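Local coordinates for protein putative transcriptional regulator (Streptomyces coelicolor A3, PDB 2PQQ) that probably binds cyclic AMP through its N-terminal domain, the part described here, and regulates transcription by binding DNA, at residues 14-17 and 18-22. Numbering follows the deposited sequence.
Sequences AALD and DEQSA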
loop_
_atom_site.group_PDB
_atom_site.type_symbol
_atom_site.label_atom_id
_atom_site.label_comp_id
_atom_site.label_asym_id
_atom_site.label_seq_id
_atom_site.Cartn_x
_atom_site.Cartn_y
_atom_site.Cartn_z
ATOM N N ALA A 14 -18.630 11.727 -5.564
ATOM C CA ALA A 14 -19.547 11.584 -4.434
ATOM C C ALA A 14 -20.002 12.922 -3.858
ATOM O O ALA A 14 -21.142 13.043 -3.409
ATOM C CB ALA A 14 -18.939 10.694 -3.324
ATOM N N ALA A 15 -19.127 13.929 -3.881
ATOM C CA ALA A 15 -19.432 15.200 -3.204
ATOM C C ALA A 15 -20.054 16.261 -4.111
ATOM O O ALA A 15 -20.387 17.356 -3.653
ATOM C CB ALA A 15 -18.195 15.756 -2.505
ATOM N N LEU A 16 -20.224 15.934 -5.384
ATOM C CA LEU A 16 -20.774 16.881 -6.351
ATOM C C LEU A 16 -22.182 17.233 -5.945
ATOM O O LEU A 16 -22.951 16.344 -5.501
ATOM C CB LEU A 16 -20.768 16.281 -7.766
ATOM C CG LEU A 16 -19.462 16.064 -8.561
ATOM C CD1 LEU A 16 -19.821 15.839 -10.019
ATOM C CD2 LEU A 16 -18.446 17.232 -8.442
ATOM N N ASP A 17 -22.514 18.523 -6.059
ATOM C CA ASP A 17 -23.897 18.969 -5.859
ATOM C C ASP A 17 -24.767 18.593 -7.070
ATOM O O ASP A 17 -24.256 18.039 -8.058
ATOM C CB ASP A 17 -23.999 20.470 -5.480
ATOM C CG ASP A 17 -23.487 21.417 -6.570
ATOM O OD1 ASP A 17 -23.475 21.049 -7.769
ATOM O OD2 ASP A 17 -23.103 22.563 -6.209
ATOM N N ASP A 18 -26.067 18.872 -6.980
ATOM C CA ASP A 18 -27.011 18.528 -8.045
ATOM C C ASP A 18 -26.683 19.250 -9.360
ATOM O O ASP A 18 -26.796 18.657 -10.444
ATOM C CB ASP A 18 -28.457 18.806 -7.611
ATOM C CG ASP A 18 -28.958 17.837 -6.528
ATOM O OD1 ASP A 18 -28.225 16.886 -6.154
ATOM O OD2 ASP A 18 -30.103 18.023 -6.056
ATOM N N GLU A 19 -26.257 20.511 -9.275
ATOM C CA GLU A 19 -25.936 21.266 -10.487
ATOM C C GLU A 19 -24.690 20.698 -11.154
ATOM O O GLU A 19 -24.676 20.523 -12.368
ATOM C CB GLU A 19 -25.796 22.788 -10.248
ATOM C CG GLU A 19 -24.800 23.466 -11.236
ATOM C CD GLU A 19 -25.086 24.933 -11.589
ATOM O OE1 GLU A 19 -24.121 25.742 -11.533
ATOM O OE2 GLU A 19 -26.244 25.287 -11.952
ATOM N N GLN A 20 -23.651 20.411 -10.369
ATOM C CA GLN A 20 -22.410 19.866 -10.916
ATOM C C GLN A 20 -22.658 18.484 -11.522
ATOM O O GLN A 20 -22.114 18.163 -12.576
ATOM C CB GLN A 20 -21.295 19.828 -9.869
ATOM C CG GLN A 20 -20.852 21.212 -9.360
ATOM C CD GLN A 20 -20.185 21.156 -7.998
ATOM O OE1 GLN A 20 -20.406 20.223 -7.197
ATOM N NE2 GLN A 20 -19.366 22.159 -7.719
ATOM N N SER A 21 -23.492 17.690 -10.866
ATOM C CA SER A 21 -23.889 16.369 -11.364
ATOM C C SER A 21 -24.649 16.487 -12.701
ATOM O O SER A 21 -24.501 15.635 -13.577
ATOM C CB SER A 21 -24.776 15.662 -10.341
ATOM O OG SER A 21 -24.099 15.475 -9.103
ATOM N N ALA A 22 -25.486 17.521 -12.834
ATOM C CA ALA A 22 -26.168 17.785 -14.101
ATOM C C ALA A 22 -25.166 18.111 -15.238
ATOM O O ALA A 22 -25.304 17.600 -16.361
ATOM C CB ALA A 22 -27.210 18.897 -13.920
#
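The carbonyl oxygen of Asp17 is gripped by two donors of Ser21. Ser21 N gives the i-to-i+4 backbone bond, 2.9 Å from Asp17 O, and Ser21 OG gives its proton to the same Asp17 O at 2.8 Å, approaching from above the carbonyl plane, 42° out of it. Serine suits this place because its short side chain, with OG beside its own backbone N (chi1 -60°), folds back onto the carbonyl one turn earlier; Arg8 holds the same hydroxyl by a further hydrogen bond. Asp17 is the N-cap of helix 18-27. With chi1 at 63°, its CG lies between its backbone N and carbonyl carbon, which brings OD1 over the helix end to accept from Gln20 N at 2.7 Å, in a nearly straight bond. In return, Gln20 OE1 accepts from Asp17 N at 2.9 Å. These reciprocal bonds make a capping box, a classic way of starting a helix, here in the N-terminal part of a regulator whose family binds cyclic nucleotides. The negative carboxylate is also likely to be favoured by the positive end of the helix dipole. Glutamine is long enough to reach back across Asp17 at about a right angle. Its OE1 comes 3.2 Å from Asp17 OD1, a pair of acceptors that a neutral amide probably tolerates better than a second carboxylate would. Leu16 CD2 packs 3.8 Å from Gln20 OE1, and Leu16 CB lies 3.7 Å from Ser21 OG. Were Gln20 an alanine, Asp17 N would probably lose its side-chain acceptor, and Leu16 CD2 its contact with the amide end. Gln20 also rests on Glu120 and Val121 of helix 120-139.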